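Local coordinates for protein ureidoglycolate hydrolase (Arabidopsis thaliana, PDB 4PXE) that hydrolyses (S)-ureidoglycolate to glyoxylate, ammonium and carbon dioxide in the last step of purine breakdown, working as a manganese-dependent homodimer, at residues 145-153 / 377-386; 152-163 / 186-196. All blocks are in the same frame, centred on the assembly; numbering follows the deposited sequence.

Contact 1 (145-153 / 377-386); sequences SCLGSRLLA and YHDSLFMARI. With GLV (glyoxylic acid), chain E.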
loop_
_atom_site.group_PDB
_atom_site.type_symbol
_atom_site.label_atom_id
_atom_site.label_comp_id
_atom_site.label_asym_id
_atom_site.label_seq_id
_atom_site.Cartn_x
_atom_site.Cartn_y
_atom_site.Cartn_z
ATOM N N SER A 145 1.690 -8.217 18.606
ATOM C CA SER A 145 2.546 -9.405 18.632
ATOM C C SER A 145 2.136 -10.278 19.810
ATOM O O SER A 145 1.511 -9.796 20.760
ATOM C CB SER A 145 4.010 -8.998 18.782
ATOM O OG SER A 145 4.217 -8.350 20.030
ATOM N N CYS A 146 2.480 -11.557 19.746
ATOM C CA CYS A 146 2.253 -12.471 20.865
ATOM C C CYS A 146 0.842 -12.379 21.419
ATOM O O CYS A 146 0.652 -12.351 22.640
ATOM C CB CYS A 146 3.264 -12.202 21.983
ATOM S SG CYS A 146 4.990 -12.487 21.487
ATOM N N LEU A 147 -0.141 -12.332 20.529
ATOM C CA LEU A 147 -1.521 -12.112 20.968
ATOM C C LEU A 147 -1.954 -13.200 21.955
ATOM O O LEU A 147 -2.515 -12.908 23.014
ATOM C CB LEU A 147 -2.457 -12.038 19.762
ATOM C CG LEU A 147 -3.897 -11.590 20.036
ATOM C CD1 LEU A 147 -4.455 -10.830 18.834
ATOM C CD2 LEU A 147 -4.783 -12.784 20.376
ATOM N N GLY A 148 -1.667 -14.450 21.614
ATOM C CA GLY A 148 -2.031 -15.570 22.460
ATOM C C GLY A 148 -1.330 -15.571 23.803
ATOM O O GLY A 148 -1.976 -15.732 24.840
ATOM N N SER A 149 -0.010 -15.406 23.799
ATOM C CA SER A 149 0.757 -15.506 25.034
ATOM C C SER A 149 0.605 -14.276 25.936
ATOM O O SER A 149 0.711 -14.395 27.160
ATOM C CB SER A 149 2.231 -15.839 24.761
ATOM O OG SER A 149 2.821 -14.877 23.897
ATOM N N ARG A 150 0.356 -13.106 25.347
ATOM C CA ARG A 150 0.069 -11.924 26.164
ATOM C C ARG A 150 -1.215 -12.146 26.957
ATOM O O ARG A 150 -1.327 -11.704 28.108
ATOM C CB ARG A 150 -0.076 -10.668 25.308
ATOM C CG ARG A 150 1.219 -10.102 24.744
ATOM C CD ARG A 150 0.872 -8.884 23.871
ATOM N NE ARG A 150 1.996 -8.358 23.098
ATOM C CZ ARG A 150 2.868 -7.469 23.556
ATOM N NH1 ARG A 150 2.767 -7.006 24.804
ATOM N NH2 ARG A 150 3.847 -7.041 22.768
ATOM N N LEU A 151 -2.180 -12.825 26.341
ATOM C CA LEU A 151 -3.417 -13.184 27.037
ATOM C C LEU A 151 -3.204 -14.275 28.076
ATOM O O LEU A 151 -3.722 -14.182 29.188
ATOM C CB LEU A 151 -4.512 -13.597 26.053
ATOM C CG LEU A 151 -5.147 -12.462 25.249
ATOM C CD1 LEU A 151 -6.100 -13.020 24.210
ATOM C CD2 LEU A 151 -5.872 -11.469 26.160
ATOM N N LEU A 152 -2.448 -15.313 27.736
ATOM C CA LEU A 152 -2.155 -16.349 28.725
ATOM C C LEU A 152 -1.479 -15.734 29.948
ATOM O O LEU A 152 -1.730 -16.157 31.080
ATOM C CB LEU A 152 -1.280 -17.456 28.124
ATOM C CG LEU A 152 -1.946 -18.260 27.006
ATOM C CD1 LEU A 152 -0.923 -19.127 26.286
ATOM C CD2 LEU A 152 -3.057 -19.126 27.558
ATOM N N ALA A 153 -0.647 -14.723 29.724
ATOM C CA ALA A 153 0.055 -14.043 30.806
ATOM C C ALA A 153 -0.782 -12.981 31.535
ATOM O O ALA A 153 -0.262 -12.262 32.387
ATOM C CB ALA A 153 1.366 -13.447 30.297
ATOM N N TYR A 377 11.835 -11.307 19.409
ATOM C CA TYR A 377 10.972 -11.676 20.531
ATOM C C TYR A 377 10.247 -12.975 20.198
ATOM O O TYR A 377 10.301 -13.460 19.053
ATOM C CB TYR A 377 9.998 -10.539 20.927
ATOM C CG TYR A 377 9.137 -10.028 19.787
ATOM C CD1 TYR A 377 9.450 -8.842 19.108
ATOM C CD2 TYR A 377 8.008 -10.735 19.381
ATOM C CE1 TYR A 377 8.655 -8.386 18.047
ATOM C CE2 TYR A 377 7.216 -10.294 18.335
ATOM C CZ TYR A 377 7.534 -9.124 17.679
ATOM O OH TYR A 377 6.742 -8.698 16.631
ATOM N N HIS A 378 9.607 -13.559 21.205
ATOM C CA HIS A 378 8.979 -14.868 21.092
ATOM C C HIS A 378 7.872 -14.952 22.118
ATOM O O HIS A 378 7.839 -14.164 23.056
ATOM C CB HIS A 378 9.984 -15.973 21.423
ATOM C CG HIS A 378 11.208 -15.972 20.567
ATOM N ND1 HIS A 378 11.241 -16.532 19.306
ATOM C CD2 HIS A 378 12.458 -15.509 20.803
ATOM C CE1 HIS A 378 12.455 -16.408 18.805
ATOM N NE2 HIS A 378 13.214 -15.793 19.695
ATOM N N ASP A 379 7.004 -15.945 21.985
ATOM C CA ASP A 379 6.032 -16.238 23.037
ATOM C C ASP A 379 6.679 -16.473 24.402
ATOM O O ASP A 379 6.078 -16.174 25.433
ATOM C CB ASP A 379 5.164 -17.428 22.627
ATOM C CG ASP A 379 4.271 -17.088 21.443
ATOM O OD1 ASP A 379 3.443 -16.173 21.612
ATOM O OD2 ASP A 379 4.400 -17.701 20.357
ATOM N N SER A 380 7.905 -16.990 24.403
ATOM C CA SER A 380 8.683 -17.165 25.629
ATOM C C SER A 380 8.792 -15.870 26.441
ATOM O O SER A 380 8.875 -15.912 27.669
ATOM C CB SER A 380 10.085 -17.681 25.284
ATOM O OG SER A 380 10.046 -19.023 24.830
ATOM N N LEU A 381 8.789 -14.721 25.766
ATOM C CA LEU A 381 8.932 -13.439 26.453
ATOM C C LEU A 381 7.790 -13.239 27.450
ATOM O O LEU A 381 7.996 -12.733 28.560
ATOM C CB LEU A 381 8.952 -12.290 25.434
ATOM C CG LEU A 381 9.059 -10.871 25.994
ATOM C CD1 LEU A 381 10.335 -10.715 26.783
ATOM C CD2 LEU A 381 9.019 -9.871 24.859
ATOM N N PHE A 382 6.591 -13.660 27.061
ATOM C CA PHE A 382 5.412 -13.485 27.912
ATOM C C PHE A 382 5.119 -14.685 28.808
ATOM O O PHE A 382 4.624 -14.525 29.937
ATOM C CB PHE A 382 4.219 -13.056 27.065
ATOM C CG PHE A 382 4.461 -11.750 26.384
ATOM C CD1 PHE A 382 4.313 -10.563 27.087
ATOM C CD2 PHE A 382 4.951 -11.701 25.088
ATOM C CE1 PHE A 382 4.596 -9.354 26.493
ATOM C CE2 PHE A 382 5.242 -10.494 24.490
ATOM C CZ PHE A 382 5.065 -9.319 25.188
ATOM N N MET A 383 5.455 -15.883 28.334
ATOM C CA MET A 383 5.354 -17.075 29.174
ATOM C C MET A 383 6.227 -16.945 30.417
ATOM O O MET A 383 5.905 -17.513 31.461
ATOM C CB MET A 383 5.717 -18.342 28.379
ATOM C CG MET A 383 4.703 -18.711 27.302
ATOM S SD MET A 383 3.007 -18.902 27.917
ATOM C CE MET A 383 3.147 -20.457 28.800
ATOM N N ALA A 384 7.319 -16.194 30.302
ATOM C CA ALA A 384 8.227 -15.936 31.424
ATOM C C ALA A 384 7.532 -15.238 32.594
ATOM O O ALA A 384 8.013 -15.280 33.730
ATOM C CB ALA A 384 9.427 -15.121 30.967
ATOM N N ARG A 385 6.407 -14.586 32.314
ATOM C CA ARG A 385 5.642 -13.924 33.366
ATOM C C ARG A 385 4.795 -14.909 34.178
ATOM O O ARG A 385 4.323 -14.577 35.271
ATOM C CB ARG A 385 4.754 -12.836 32.752
ATOM C CG ARG A 385 5.528 -11.797 31.982
ATOM C CD ARG A 385 4.610 -10.718 31.454
ATOM N NE ARG A 385 5.355 -9.724 30.700
ATOM C CZ ARG A 385 4.847 -8.558 30.315
ATOM N NH1 ARG A 385 3.589 -8.259 30.615
ATOM N NH2 ARG A 385 5.594 -7.700 29.640
ATOM N N ILE A 386 4.620 -16.117 33.642
ATOM C CA ILE A 386 3.728 -17.142 34.184
ATOM C C ILE A 386 4.523 -18.284 34.811
ATOM O O ILE A 386 4.094 -18.902 35.789
ATOM C CB ILE A 386 2.836 -17.743 33.059
ATOM C CG1 ILE A 386 1.840 -16.709 32.557
ATOM C CG2 ILE A 386 2.079 -18.981 33.544
ATOM C CD1 ILE A 386 0.978 -16.133 33.671
HETATM C C1 GLV E . 8.774 -11.807 15.757
HETATM O O1 GLV E . 8.956 -12.805 16.701
HETATM C C2 GLV E . 9.830 -10.760 15.766
HETATM O O2 GLV E . 10.789 -10.857 16.598
HETATM O O3 GLV E . 9.764 -9.795 14.947
HETATM O O HOH W 1 1.011 -15.848 21.125
HETATM O O HOH W 2 1.133 -9.622 31.532
#
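Arg-150 sets CG over the face of the Phe-382 ring, 3.7 Å from the centroid and almost on the normal, a CH-pi contact; its guanidinium, tilted 45° from the ring, has Phe-382 CZ against its own face. The arginine is held in this pose from its own segment. It grips Ser-145 side-on, NE donating to the backbone O at 2.8 Å and NH2 to OG at 3.1 Å, and NH2 also forms a salt bridge with Asp-345. With an alanine here, that face of Phe-382 would probably be uncovered, Asp-345 left without its cationic mate and Ser-145 without its two donors. At the ring's edge comes the sulfur of Cys-146, 4.7 Å from the centroid; chi1 of -62° sets SG beside the backbone N and brings it against both the Phe-382 edge and, obliquely, Tyr-377.

The one direct hydrogen bond between the segments runs from Ser-149 OG to the anti lone pair of Asp-379 OD1, 2.7 Å long. A water that accepts from Ser-149 N donates to the same oxygen, so OD1 takes two donors. Farther along, Ala-153 CB rests 3.5 Å from Phe-382 O. The helices 147-152 and 379-383 run nearly parallel, 5° apart, with axes 8.3 Å from each other.

At the other end Ser-145 CB touches Tyr-377, whose ring lies face-on against glyoxylate while the backbone N of Tyr-377 donates to GLV O2 at 3.0 Å. The loop entering helix 379-383 thus supplies Tyr-377 to the glyoxylate pocket, shared with Arg-307 and Asn-294 of the second subunit, in the dimanganese site of an M20-family amidohydrolase.

Contact 2 (152-163 / 186-196); sequences LAGSKELAEALK and DKDDDLSSVFL
Chi1 of -63° at Phe-195 sets CG anti to the carbonyl carbon, and chi2 near zero turns the ring so that Gly-154 CA meets its face, a CH-pi contact 3.7 Å from the centroid. On the opposite face sits Ser-192 CA, so the ring is sandwiched between the two backbones. Lys-156 crosses it at about a right angle; the bend at chi4 (-69°) puts NZ at the ring edge, 3.6 Å from Phe-195 CE2, and a water links this ammonium to Ser-192 OG.

Farther along helix 156-163, Ala-159 CB packs 3.4 Å from Asp-190 O. Leu-191 CD1 touches both Leu-162 CB and CG of Lys-163, whose chain folds at chi2 and chi3 over the leucine. Lys-163 NZ then meets Asp-189 O almost head-on at 2.8 Å, with a weak bond to Asp-186 O. These are the last and first carbonyls of a type I turn, so the lysine ties both ends of the turn to the helix.

At the other end Leu-196 N donates to Leu-152 O at 2.9 Å, on a lone pair, and the two leucine side chains lie side by side, CD2 of Leu-152 3.7 Å from CG of Leu-196.

Gly-154, with positive phi, ends helix 147-152 in a Schellman motif, and Ser-155 OG N-caps helix 156-163 by accepting from Leu-158 N. Against this junction packs the loop between helix 174-180 and strand 201-209, with its Asx turns at Asp-186, Asp-189 and Asp-190.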
loop_
_atom_site.group_PDB
_atom_site.type_symbol
_atom_site.label_atom_id
_atom_site.label_comp_id
_atom_site.label_asym_id
_atom_site.label_seq_id
_atom_site.Cartn_x
_atom_site.Cartn_y
_atom_site.Cartn_z
ATOM N N LEU A 152 -2.448 -15.313 27.736
ATOM C CA LEU A 152 -2.155 -16.349 28.725
ATOM C C LEU A 152 -1.479 -15.734 29.948
ATOM O O LEU A 152 -1.730 -16.157 31.080
ATOM C CB LEU A 152 -1.280 -17.456 28.124
ATOM C CG LEU A 152 -1.946 -18.260 27.006
ATOM C CD1 LEU A 152 -0.923 -19.127 26.286
ATOM C CD2 LEU A 152 -3.057 -19.126 27.558
ATOM N N ALA A 153 -0.647 -14.723 29.724
ATOM C CA ALA A 153 0.055 -14.043 30.806
ATOM C C ALA A 153 -0.782 -12.981 31.535
ATOM O O ALA A 153 -0.262 -12.262 32.387
ATOM C CB ALA A 153 1.366 -13.447 30.297
ATOM N N GLY A 154 -2.059 -12.871 31.184
ATOM C CA GLY A 154 -3.003 -12.096 31.976
ATOM C C GLY A 154 -3.153 -10.611 31.680
ATOM O O GLY A 154 -3.488 -9.837 32.580
ATOM N N SER A 155 -2.935 -10.198 30.434
ATOM C CA SER A 155 -3.092 -8.787 30.091
ATOM C C SER A 155 -4.565 -8.397 30.001
ATOM O O SER A 155 -5.231 -8.682 29.009
ATOM C CB SER A 155 -2.390 -8.459 28.771
ATOM O OG SER A 155 -2.612 -7.102 28.420
ATOM N N LYS A 156 -5.073 -7.740 31.042
ATOM C CA LYS A 156 -6.453 -7.265 31.033
ATOM C C LYS A 156 -6.628 -6.139 30.015
ATOM O O LYS A 156 -7.677 -6.016 29.381
ATOM C CB LYS A 156 -6.872 -6.795 32.433
ATOM C CG LYS A 156 -6.837 -7.894 33.482
ATOM C CD LYS A 156 -7.604 -7.495 34.735
ATOM C CE LYS A 156 -7.987 -8.717 35.567
ATOM N NZ LYS A 156 -9.030 -9.566 34.907
ATOM N N GLU A 157 -5.583 -5.332 29.853
ATOM C CA GLU A 157 -5.591 -4.246 28.880
ATOM C C GLU A 157 -5.785 -4.779 27.465
ATOM O O GLU A 157 -6.539 -4.210 26.681
ATOM C CB GLU A 157 -4.300 -3.425 28.963
ATOM C CG GLU A 157 -4.173 -2.563 30.217
ATOM C CD GLU A 157 -4.055 -3.376 31.499
ATOM O OE1 GLU A 157 -3.488 -4.494 31.456
ATOM O OE2 GLU A 157 -4.536 -2.899 32.552
ATOM N N LEU A 158 -5.114 -5.883 27.142
ATOM C CA LEU A 158 -5.265 -6.482 25.821
ATOM C C LEU A 158 -6.647 -7.106 25.645
ATOM O O LEU A 158 -7.288 -6.920 24.609
ATOM C CB LEU A 158 -4.166 -7.524 25.556
ATOM C CG LEU A 158 -4.249 -8.285 24.226
ATOM C CD1 LEU A 158 -4.236 -7.343 23.016
ATOM C CD2 LEU A 158 -3.121 -9.311 24.129
ATOM N N ALA A 159 -7.098 -7.850 26.653
ATOM C CA ALA A 159 -8.408 -8.491 26.598
ATOM C C ALA A 159 -9.503 -7.451 26.346
ATOM O O ALA A 159 -10.379 -7.655 25.512
ATOM C CB ALA A 159 -8.687 -9.249 27.889
ATOM N N GLU A 160 -9.430 -6.336 27.067
ATOM C CA GLU A 160 -10.389 -5.247 26.900
ATOM C C GLU A 160 -10.357 -4.679 25.485
ATOM O O GLU A 160 -11.397 -4.519 24.846
ATOM C CB GLU A 160 -10.121 -4.133 27.916
ATOM C CG GLU A 160 -11.072 -4.138 29.105
ATOM C CD GLU A 160 -12.509 -3.828 28.712
ATOM O OE1 GLU A 160 -12.762 -2.713 28.201
ATOM O OE2 GLU A 160 -13.386 -4.701 28.914
ATOM N N ALA A 161 -9.156 -4.378 25.002
ATOM C CA ALA A 161 -8.981 -3.831 23.660
ATOM C C ALA A 161 -9.541 -4.769 22.586
ATOM O O ALA A 161 -10.237 -4.339 21.668
ATOM C CB ALA A 161 -7.510 -3.533 23.405
ATOM N N LEU A 162 -9.244 -6.063 22.709
ATOM C CA LEU A 162 -9.700 -7.031 21.723
ATOM C C LEU A 162 -11.217 -7.046 21.544
ATOM O O LEU A 162 -11.717 -7.288 20.445
ATOM C CB LEU A 162 -9.191 -8.433 22.076
ATOM C CG LEU A 162 -7.682 -8.618 21.896
ATOM C CD1 LEU A 162 -7.277 -9.989 22.389
ATOM C CD2 LEU A 162 -7.295 -8.443 20.444
ATOM N N LYS A 163 -11.942 -6.786 22.625
ATOM C CA LYS A 163 -13.394 -6.886 22.599
ATOM C C LYS A 163 -14.059 -5.547 22.309
ATOM O O LYS A 163 -15.251 -5.501 22.010
ATOM C CB LYS A 163 -13.905 -7.442 23.928
ATOM C CG LYS A 163 -13.366 -8.821 24.261
ATOM C CD LYS A 163 -14.187 -9.928 23.624
ATOM C CE LYS A 163 -15.533 -10.075 24.309
ATOM N NZ LYS A 163 -16.188 -11.385 23.999
ATOM N N ASP A 186 -18.290 -15.168 23.014
ATOM C CA ASP A 186 -19.098 -15.331 24.203
ATOM C C ASP A 186 -19.180 -13.957 24.842
ATOM O O ASP A 186 -18.218 -13.483 25.449
ATOM C CB ASP A 186 -18.460 -16.346 25.152
ATOM C CG ASP A 186 -19.300 -16.596 26.392
ATOM O OD1 ASP A 186 -20.469 -16.152 26.424
ATOM O OD2 ASP A 186 -18.790 -17.246 27.333
ATOM N N LYS A 187 -20.332 -13.315 24.689
ATOM C CA LYS A 187 -20.521 -11.949 25.163
ATOM C C LYS A 187 -20.434 -11.859 26.687
ATOM O O LYS A 187 -20.338 -10.766 27.248
ATOM C CB LYS A 187 -21.851 -11.391 24.648
ATOM C CG LYS A 187 -21.933 -11.355 23.127
ATOM C CD LYS A 187 -23.365 -11.487 22.622
ATOM C CE LYS A 187 -24.186 -10.234 22.895
ATOM N NZ LYS A 187 -25.579 -10.361 22.359
ATOM N N ASP A 188 -20.457 -13.014 27.348
ATOM C CA ASP A 188 -20.261 -13.080 28.791
ATOM C C ASP A 188 -18.774 -13.199 29.116
ATOM O O ASP A 188 -18.352 -12.942 30.246
ATOM C CB ASP A 188 -21.016 -14.276 29.383
ATOM C CG ASP A 188 -22.488 -14.283 29.011
ATOM O OD1 ASP A 188 -23.098 -13.192 28.963
ATOM O OD2 ASP A 188 -23.033 -15.382 28.762
ATOM N N ASP A 189 -17.985 -13.597 28.122
ATOM C CA ASP A 189 -16.549 -13.777 28.309
ATOM C C ASP A 189 -15.776 -12.543 27.865
ATOM O O ASP A 189 -15.798 -12.172 26.694
ATOM C CB ASP A 189 -16.059 -15.010 27.543
ATOM C CG ASP A 189 -14.632 -15.403 27.904
ATOM O OD1 ASP A 189 -14.083 -14.867 28.890
ATOM O OD2 ASP A 189 -14.068 -16.270 27.206
ATOM N N ASP A 190 -15.095 -11.912 28.813
ATOM C CA ASP A 190 -14.242 -10.773 28.514
ATOM C C ASP A 190 -12.831 -11.242 28.163
ATOM O O ASP A 190 -11.892 -10.445 28.186
ATOM C CB ASP A 190 -14.192 -9.824 29.713
ATOM C CG ASP A 190 -13.648 -10.493 30.959
ATOM O OD1 ASP A 190 -13.617 -11.745 30.994
ATOM O OD2 ASP A 190 -13.256 -9.771 31.904
ATOM N N LEU A 191 -12.709 -12.539 27.865
ATOM C CA LEU A 191 -11.450 -13.211 27.494
ATOM C C LEU A 191 -10.546 -13.522 28.685
ATOM O O LEU A 191 -9.442 -14.056 28.525
ATOM C CB LEU A 191 -10.680 -12.453 26.402
ATOM C CG LEU A 191 -11.466 -12.210 25.113
ATOM C CD1 LEU A 191 -10.625 -11.447 24.091
ATOM C CD2 LEU A 191 -11.961 -13.529 24.539
ATOM N N SER A 192 -11.033 -13.207 29.881
ATOM C CA SER A 192 -10.334 -13.530 31.115
ATOM C C SER A 192 -10.178 -15.041 31.267
ATOM O O SER A 192 -9.291 -15.508 31.982
ATOM C CB SER A 192 -11.098 -12.964 32.320
ATOM O OG SER A 192 -10.374 -13.154 33.520
ATOM N N SER A 193 -11.048 -15.791 30.596
ATOM C CA SER A 193 -11.006 -17.250 30.604
ATOM C C SER A 193 -9.677 -17.784 30.075
ATOM O O SER A 193 -9.290 -18.911 30.368
ATOM C CB SER A 193 -12.142 -17.813 29.746
ATOM O OG SER A 193 -11.956 -17.477 28.378
ATOM N N VAL A 194 -8.986 -16.965 29.290
ATOM C CA VAL A 194 -7.734 -17.369 28.656
ATOM C C VAL A 194 -6.562 -17.312 29.638
ATOM O O VAL A 194 -5.594 -18.071 29.513
ATOM C CB VAL A 194 -7.451 -16.483 27.415
ATOM C CG1 VAL A 194 -6.082 -16.796 26.804
ATOM C CG2 VAL A 194 -8.540 -16.677 26.381
ATOM N N PHE A 195 -6.662 -16.423 30.623
ATOM C CA PHE A 195 -5.575 -16.165 31.565
ATOM C C PHE A 195 -5.142 -17.433 32.290
ATOM O O PHE A 195 -5.981 -18.188 32.791
ATOM C CB PHE A 195 -6.000 -15.147 32.636
ATOM C CG PHE A 195 -6.338 -13.778 32.107
ATOM C CD1 PHE A 195 -6.209 -13.464 30.764
ATOM C CD2 PHE A 195 -6.779 -12.791 32.978
ATOM C CE1 PHE A 195 -6.522 -12.203 30.300
ATOM C CE2 PHE A 195 -7.092 -11.527 32.519
ATOM C CZ PHE A 195 -6.961 -11.233 31.177
ATOM N N LEU A 196 -3.831 -17.651 32.367
ATOM C CA LEU A 196 -3.296 -18.739 33.175
ATOM C C LEU A 196 -2.893 -18.204 34.536
ATOM O O LEU A 196 -2.325 -17.117 34.649
ATOM C CB LEU A 196 -2.076 -19.380 32.510
ATOM C CG LEU A 196 -2.292 -19.952 31.115
ATOM C CD1 LEU A 196 -1.028 -20.653 30.651
ATOM C CD2 LEU A 196 -3.489 -20.890 31.098
HETATM O O HOH W 3 -8.976 -12.520 36.149
HETATM O O HOH W 4 -15.782 -14.289 23.054
#

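Overall arrangement
Contact 1 is buried, its centre about 9 Å from that of the chain, and reaches the glyoxylate pocket; contact 2, its centre about 19 Å from that of the chain, is only partly buried. They share Leu-152 and Ala-153, and contact 2 is nested within the long chain loop that contact 1 closes. Helix 147-152 is followed, after a short turn, by helix 156-164, with Arg-150 CB packed against Leu-158 CD2, while Ile-386 meets Leu-196. Both contacts use a phenylalanine face and bridging waters. Contact 1 adds arginine-ring, sulfur-ring and Ser-Asp contacts between helices; contact 2 relies on lysine-to-carbonyl and backbone bonds plus leucine packing against a loop.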